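Local coordinates for protein succinate-semialdehyde dehydrogenase (Streptococcus pyogenes MGAS1882, PDB 4OGD) that oxidises succinic semialdehyde to succinate, taking NADP+ as cofactor, and belongs to the aldehyde dehydrogenase family, at residues A[57-60]-A[65-68]; A[86-91]-A[137-142]. All coordinates share one frame; numbering follows the deposited sequence.

Interaction 1 (A[57-60]-A[65-68])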
ATOM      1  N   ASN A  57       2.759 -30.432   5.776  1.00  8.55           N
ATOM      2  CA  ASN A  57       2.806 -31.855   6.119  1.00  9.79           C
ATOM      3  C   ASN A  57       2.069 -32.176   7.418  1.00 12.30           C
ATOM      4  O   ASN A  57       1.309 -33.150   7.496  1.00 10.58           O
ATOM      5  CB  ASN A  57       4.272 -32.289   6.222  1.00 12.04           C
ATOM      6  CG  ASN A  57       4.451 -33.798   6.202  1.00 14.79           C
ATOM      7  OD1 ASN A  57       5.136 -34.356   7.057  1.00 20.96           O
ATOM      8  ND2 ASN A  57       3.861 -34.458   5.215  1.00 11.70           N
ATOM      9  N   ILE A  58       2.300 -31.362   8.442  1.00  8.64           N
ATOM     10  CA  ILE A  58       1.635 -31.558   9.727  1.00  9.83           C
ATOM     11  C   ILE A  58       0.140 -31.264   9.627  1.00 10.21           C
ATOM     12  O   ILE A  58      -0.677 -31.940  10.257  1.00  8.73           O
ATOM     13  CB  ILE A  58       2.282 -30.715  10.834  1.00  8.12           C
ATOM     14  CG1 ILE A  58       3.725 -31.167  11.053  1.00  9.19           C
ATOM     15  CG2 ILE A  58       1.480 -30.821  12.132  1.00  9.20           C
ATOM     16  CD1 ILE A  58       4.547 -30.187  11.882  1.00 10.42           C
ATOM     17  N   LEU A  59      -0.223 -30.261   8.828  1.00 10.56           N
ATOM     18  CA  LEU A  59      -1.633 -29.992   8.570  1.00 11.27           C
ATOM     19  C   LEU A  59      -2.324 -31.187   7.905  1.00  9.21           C
ATOM     20  O   LEU A  59      -3.455 -31.533   8.267  1.00  9.18           O
ATOM     21  CB  LEU A  59      -1.804 -28.726   7.732  1.00  9.58           C
ATOM     22  CG  LEU A  59      -1.656 -27.419   8.506  1.00  8.86           C
ATOM     23  CD1 LEU A  59      -1.650 -26.246   7.529  1.00  8.95           C
ATOM     24  CD2 LEU A  59      -2.782 -27.252   9.529  1.00 10.42           C
ATOM     25  N   ARG A  60      -1.637 -31.831   6.963  1.00  9.95           N
ATOM     26  CA  ARG A  60      -2.159 -33.052   6.350  1.00 11.04           C
ATOM     27  C   ARG A  60      -2.339 -34.156   7.386  1.00 10.35           C
ATOM     28  O   ARG A  60      -3.393 -34.792   7.463  1.00 10.27           O
ATOM     29  CB  ARG A  60      -1.222 -33.567   5.248  1.00 10.77           C
ATOM     30  CG  ARG A  60      -1.267 -32.806   3.940  1.00 10.60           C
ATOM     31  CD  ARG A  60      -0.412 -33.526   2.891  1.00  9.30           C
ATOM     32  NE  ARG A  60      -0.526 -32.888   1.582  1.00 12.37           N
ATOM     33  CZ  ARG A  60       0.311 -31.968   1.114  1.00 17.69           C
ATOM     34  NH1 ARG A  60       1.356 -31.585   1.829  1.00 15.78           N
ATOM     35  NH2 ARG A  60       0.105 -31.437  -0.083  1.00 22.31           N
ATOM     36  N   LYS A  65      -7.746 -32.763  13.530  1.00 11.46           N
ATOM     37  CA  LYS A  65      -7.466 -32.024  14.762  1.00  9.72           C
ATOM     38  C   LYS A  65      -7.645 -30.524  14.539  1.00 10.84           C
ATOM     39  O   LYS A  65      -8.314 -29.850  15.312  1.00 10.52           O
ATOM     40  CB  LYS A  65      -6.046 -32.311  15.277  1.00 14.37           C
ATOM     41  CG  LYS A  65      -5.534 -31.292  16.308  1.00 15.20           C
ATOM     42  CD  LYS A  65      -4.033 -31.453  16.608  1.00 16.46           C
ATOM     43  CE  LYS A  65      -3.479 -30.260  17.376  1.00 19.40           C
ATOM     44  NZ  LYS A  65      -2.065 -30.496  17.806  1.00 19.95           N
ATOM     45  N   TYR A  66      -7.047 -30.004  13.472  1.00 11.11           N
ATOM     46  CA  TYR A  66      -7.137 -28.569  13.205  1.00  9.36           C
ATOM     47  C   TYR A  66      -8.542 -28.164  12.769  1.00  9.44           C
ATOM     48  O   TYR A  66      -9.033 -27.094  13.139  1.00 11.17           O
ATOM     49  CB  TYR A  66      -6.083 -28.159  12.181  1.00  8.66           C
ATOM     50  CG  TYR A  66      -4.699 -28.199  12.778  1.00  9.16           C
ATOM     51  CD1 TYR A  66      -4.271 -27.201  13.638  1.00 11.46           C
ATOM     52  CD2 TYR A  66      -3.834 -29.250  12.502  1.00 12.15           C
ATOM     53  CE1 TYR A  66      -3.007 -27.235  14.204  1.00 11.24           C
ATOM     54  CE2 TYR A  66      -2.574 -29.302  13.064  1.00 10.74           C
ATOM     55  CZ  TYR A  66      -2.165 -28.291  13.912  1.00 13.37           C
ATOM     56  OH  TYR A  66      -0.913 -28.334  14.474  1.00 11.89           O
ATOM     57  N   ALA A  67      -9.189 -29.019  11.982  1.00  9.60           N
ATOM     58  CA  ALA A  67     -10.568 -28.768  11.575  1.00  8.51           C
ATOM     59  C   ALA A  67     -11.475 -28.656  12.792  1.00 10.90           C
ATOM     60  O   ALA A  67     -12.290 -27.733  12.881  1.00  9.09           O
ATOM     61  CB  ALA A  67     -11.060 -29.862  10.647  1.00 10.77           C
ATOM     62  N   GLU A  68     -11.346 -29.590  13.732  1.00  9.29           N
ATOM     63  CA  GLU A  68     -12.204 -29.545  14.916  1.00  9.93           C
ATOM     64  C   GLU A  68     -11.943 -28.315  15.798  1.00  9.83           C
ATOM     65  O   GLU A  68     -12.870 -27.766  16.403  1.00 10.44           O
ATOM     66  CB  GLU A  68     -12.087 -30.837  15.742  1.00 11.73           C
ATOM     67  CG  GLU A  68     -12.980 -30.809  16.981  1.00 11.86           C
ATOM     68  CD  GLU A  68     -13.098 -32.147  17.684  1.00 16.99           C
ATOM     69  OE1 GLU A  68     -12.515 -33.147  17.203  1.00 18.38           O
ATOM     70  OE2 GLU A  68     -13.784 -32.188  18.729  1.00 17.31           O
TER
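Leu59 and Tyr66 meet where two consecutive helices, 45-61 and 63-74, joined by a tight turn, form an alpha-alpha corner in the N-terminal part of this aldehyde dehydrogenase. The leucine contributes a single methyl: CD2 lies over one face of the Tyr66 ring, displaced toward its rim, and makes a CH-pi contact with CD2 to the ring centroid at 4.0 Å, 22° off the ring normal. Its nearest ring atom is on the inner half of the tyrosine, Leu59 CD2 to Tyr66 CD2 at 3.7 Å, and the two side chains run at about a right angle to each other. Tyr66 points its CB at helix 45-61, and with CG anti to its own carbonyl carbon (chi1 -71°) the ring is carried along the flank of that helix, past Ile58. There Ile58 CG2 comes up to the phenol end, 4.2 Å from Tyr66 OH. No hydrogen bond links the two segments; the contact is apolar and buried. Its own neighbour Lys65 puts CE over the opposite face of the ring, toward the rim. Farther out, Leu170 of helix 161-173 touches Ile58, Leu59 and Tyr66 alike, and the ring of Tyr135 meets that of Tyr66 with the planes inclined at about 50°. Arg60, exposed and turned away from helix 63-74, forms a salt bridge through NH2 with OD2 of Asp93 on helix 78-103. The backbones come closest beside the CH-pi pair, with Leu59 CA 7.3 Å from Tyr66 CA.

Interaction 2 (A[86-91]-A[137-142]); sequences DLCADI and QIMRVF
Met139 faces Cys88 and Ile91 across two helices that run parallel, their segment axes 1° apart in direction and 9.4 Å apart at closest approach. Two residues before Met139, Gln137 looks away from helix 78-103, its OE1 lying over the centre of the Arg140 guanidinium face without making a hydrogen bond. Met139 then carries most of the contact. Its CB meets the sulfur of Cys88, with Met139 CB to Cys88 SG at 3.9 Å. The next carbon passes between the two partner residues: Met139 CG is 3.7 Å from Cys88 O and 3.8 Å from Ile91 CG2. CG stands anti to the backbone N (chi1 -170°), and bends at the two following torsions turn the chain so that the terminal methyl CE lies 3.8 Å from Cys88 O. This pairs a long N-terminal helix with helix 136-148, which follows strand 124-128 of the Rossmann-like nucleotide-binding sheet of the aldehyde dehydrogenase fold. Phe167 of helix 161-173 and Val55 of helix 45-61 also touch Met139. Arg140 takes part through its aliphatic stem, with CG 4.1 Å from Ile91 CD1. Its charged end is held by Glu437, whose OE1 forms a salt bridge with NE, while Tyr136 OH bonds to NH1 and the ring of Phe426 makes a cation-pi contact. At Phe142 the segment's backbone N bonds to Ile138 O, which also accepts from Val141 N.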
ATOM      1  N   ASP A  86      -7.289 -28.014   4.039  1.00  9.85           N
ATOM      2  CA  ASP A  86      -6.789 -28.429   2.728  1.00  8.69           C
ATOM      3  C   ASP A  86      -6.206 -27.256   1.941  1.00 10.37           C
ATOM      4  O   ASP A  86      -5.136 -27.373   1.332  1.00  9.15           O
ATOM      5  CB  ASP A  86      -7.892 -29.094   1.895  1.00  9.43           C
ATOM      6  CG  ASP A  86      -8.325 -30.444   2.442  1.00 13.08           C
ATOM      7  OD1 ASP A  86      -7.624 -31.013   3.307  1.00 14.20           O
ATOM      8  OD2 ASP A  86      -9.389 -30.941   1.994  1.00 18.61           O
ATOM      9  N   LEU A  87      -6.909 -26.124   1.962  1.00  9.62           N
ATOM     10  CA  LEU A  87      -6.459 -24.938   1.245  1.00  9.18           C
ATOM     11  C   LEU A  87      -5.200 -24.349   1.885  1.00 10.42           C
ATOM     12  O   LEU A  87      -4.307 -23.872   1.182  1.00 10.66           O
ATOM     13  CB  LEU A  87      -7.582 -23.898   1.166  1.00  9.83           C
ATOM     14  CG  LEU A  87      -7.246 -22.639   0.369  1.00 11.95           C
ATOM     15  CD1 LEU A  87      -6.663 -23.003  -0.993  1.00 11.96           C
ATOM     16  CD2 LEU A  87      -8.495 -21.771   0.209  1.00 12.32           C
ATOM     17  N   CYS A  88      -5.123 -24.397   3.214  1.00  7.52           N
ATOM     18  CA  CYS A  88      -3.935 -23.922   3.925  1.00  6.77           C
ATOM     19  C   CYS A  88      -2.711 -24.743   3.537  1.00  7.13           C
ATOM     20  O   CYS A  88      -1.628 -24.188   3.356  1.00  9.15           O
ATOM     21  CB  CYS A  88      -4.136 -23.998   5.435  1.00  9.11           C
ATOM     22  SG  CYS A  88      -5.232 -22.719   6.076  1.00  8.78           S
ATOM     23  N   ALA A  89      -2.898 -26.063   3.433  1.00  9.08           N
ATOM     24  CA  ALA A  89      -1.838 -26.961   2.997  1.00  6.18           C
ATOM     25  C   ALA A  89      -1.315 -26.490   1.649  1.00  8.12           C
ATOM     26  O   ALA A  89      -0.109 -26.323   1.464  1.00  8.47           O
ATOM     27  CB  ALA A  89      -2.358 -28.401   2.914  1.00 10.09           C
ATOM     28  N   ASP A  90      -2.225 -26.232   0.715  1.00  8.65           N
ATOM     29  CA  ASP A  90      -1.834 -25.806  -0.631  1.00  8.44           C
ATOM     30  C   ASP A  90      -1.137 -24.444  -0.676  1.00  8.05           C
ATOM     31  O   ASP A  90      -0.204 -24.247  -1.459  1.00  8.55           O
ATOM     32  CB  ASP A  90      -3.039 -25.831  -1.574  1.00  7.72           C
ATOM     33  CG  ASP A  90      -3.535 -27.242  -1.844  1.00 13.59           C
ATOM     34  OD1 ASP A  90      -2.769 -28.209  -1.605  1.00 12.73           O
ATOM     35  OD2 ASP A  90      -4.686 -27.381  -2.310  1.00 14.46           O
ATOM     36  N   ILE A  91      -1.588 -23.512   0.156  1.00  7.15           N
ATOM     37  CA  ILE A  91      -0.961 -22.189   0.204  1.00  6.26           C
ATOM     38  C   ILE A  91       0.488 -22.269   0.703  1.00  7.79           C
ATOM     39  O   ILE A  91       1.384 -21.650   0.126  1.00  8.20           O
ATOM     40  CB  ILE A  91      -1.786 -21.207   1.062  1.00  6.79           C
ATOM     41  CG1 ILE A  91      -3.129 -20.929   0.395  1.00  9.79           C
ATOM     42  CG2 ILE A  91      -1.022 -19.911   1.262  1.00  6.57           C
ATOM     43  CD1 ILE A  91      -4.120 -20.168   1.282  1.00  7.32           C
ATOM     44  N   GLN A 137      -7.042 -17.313   6.799  1.00  7.50           N
ATOM     45  CA  GLN A 137      -6.659 -15.900   6.816  1.00  7.18           C
ATOM     46  C   GLN A 137      -5.261 -15.694   7.411  1.00  5.81           C
ATOM     47  O   GLN A 137      -4.569 -14.740   7.046  1.00  8.29           O
ATOM     48  CB  GLN A 137      -7.678 -15.007   7.539  1.00  7.83           C
ATOM     49  CG  GLN A 137      -9.120 -15.099   7.062  1.00  9.04           C
ATOM     50  CD  GLN A 137      -9.336 -14.775   5.604  1.00 15.16           C
ATOM     51  OE1 GLN A 137      -8.484 -14.181   4.937  1.00 17.24           O
ATOM     52  NE2 GLN A 137     -10.504 -15.155   5.096  1.00 12.51           N
ATOM     53  N   ILE A 138      -4.833 -16.570   8.319  1.00  6.05           N
ATOM     54  CA  ILE A 138      -3.444 -16.503   8.784  1.00  6.54           C
ATOM     55  C   ILE A 138      -2.496 -16.964   7.686  1.00  6.77           C
ATOM     56  O   ILE A 138      -1.505 -16.295   7.379  1.00  6.38           O
ATOM     57  CB  ILE A 138      -3.178 -17.375  10.029  1.00  6.51           C
ATOM     58  CG1 ILE A 138      -4.100 -16.991  11.187  1.00  7.26           C
ATOM     59  CG2 ILE A 138      -1.726 -17.219  10.467  1.00  7.20           C
ATOM     60  CD1 ILE A 138      -3.998 -17.967  12.372  1.00  8.57           C
ATOM     61  N   MET A 139      -2.798 -18.108   7.086  1.00  7.23           N
ATOM     62  CA  MET A 139      -1.871 -18.715   6.138  1.00  6.56           C
ATOM     63  C   MET A 139      -1.623 -17.809   4.933  1.00  6.90           C
ATOM     64  O   MET A 139      -0.506 -17.762   4.403  1.00  6.14           O
ATOM     65  CB  MET A 139      -2.364 -20.101   5.691  1.00  7.49           C
ATOM     66  CG  MET A 139      -1.310 -20.886   4.895  1.00  6.31           C
ATOM     67  SD  MET A 139       0.141 -21.272   5.890  1.00  8.33           S
ATOM     68  CE  MET A 139      -0.452 -22.777   6.656  1.00  8.57           C
ATOM     69  N   ARG A 140      -2.649 -17.064   4.525  1.00  7.10           N
ATOM     70  CA  ARG A 140      -2.525 -16.161   3.377  1.00  6.71           C
ATOM     71  C   ARG A 140      -1.398 -15.162   3.560  1.00  6.31           C
ATOM     72  O   ARG A 140      -0.772 -14.751   2.585  1.00  8.76           O
ATOM     73  CB  ARG A 140      -3.837 -15.408   3.102  1.00  7.04           C
ATOM     74  CG  ARG A 140      -4.908 -16.264   2.437  1.00 10.99           C
ATOM     75  CD  ARG A 140      -5.930 -15.467   1.620  1.00 13.51           C
ATOM     76  NE  ARG A 140      -6.285 -14.175   2.190  1.00 13.50           N
ATOM     77  CZ  ARG A 140      -7.484 -13.602   2.073  1.00 15.45           C
ATOM     78  NH1 ARG A 140      -8.470 -14.210   1.423  1.00  9.82           N
ATOM     79  NH2 ARG A 140      -7.703 -12.423   2.633  1.00 19.55           N
ATOM     80  N   VAL A 141      -1.150 -14.763   4.803  1.00  6.34           N
ATOM     81  CA  VAL A 141      -0.094 -13.790   5.066  1.00  8.15           C
ATOM     82  C   VAL A 141       1.144 -14.388   5.715  1.00  7.79           C
ATOM     83  O   VAL A 141       2.249 -13.906   5.467  1.00  7.36           O
ATOM     84  CB  VAL A 141      -0.598 -12.573   5.882  1.00  6.12           C
ATOM     85  CG1 VAL A 141      -1.610 -11.804   5.072  1.00  7.07           C
ATOM     86  CG2 VAL A 141      -1.205 -13.006   7.201  1.00  5.85           C
ATOM     87  N   PHE A 142       0.984 -15.438   6.526  1.00  6.67           N
ATOM     88  CA  PHE A 142       2.161 -16.068   7.111  1.00  5.30           C
ATOM     89  C   PHE A 142       3.065 -16.694   6.043  1.00  5.95           C
ATOM     90  O   PHE A 142       4.285 -16.508   6.080  1.00  6.70           O
ATOM     91  CB  PHE A 142       1.779 -17.122   8.158  1.00  5.91           C
ATOM     92  CG  PHE A 142       2.945 -17.949   8.607  1.00  6.95           C
ATOM     93  CD1 PHE A 142       3.931 -17.392   9.409  1.00  8.21           C
ATOM     94  CD2 PHE A 142       3.076 -19.268   8.197  1.00  6.41           C
ATOM     95  CE1 PHE A 142       5.031 -18.146   9.812  1.00  9.33           C
ATOM     96  CE2 PHE A 142       4.180 -20.022   8.589  1.00  7.12           C
ATOM     97  CZ  PHE A 142       5.144 -19.463   9.396  1.00  8.56           C
TER

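How the interactions relate
Leu59 joins the two contacts by its two methyls: CD2 serves interaction 1, while CD1 reaches interaction 2, lying 3.8 Å from Met139 CE and 4.0 Å from Cys88 CB. The centres of the contacts are about 12 Å apart. Helix 45-61 thus packs against helix 63-74 on one side and, through Leu59, against the pair 78-103 and 136-148. Helix 161-173 touches both contacts, through Leu170 at interaction 1 and Phe167 at interaction 2. Interaction 2 is the more central, about 11 Å from the chain centre against about 19 Å for interaction 1.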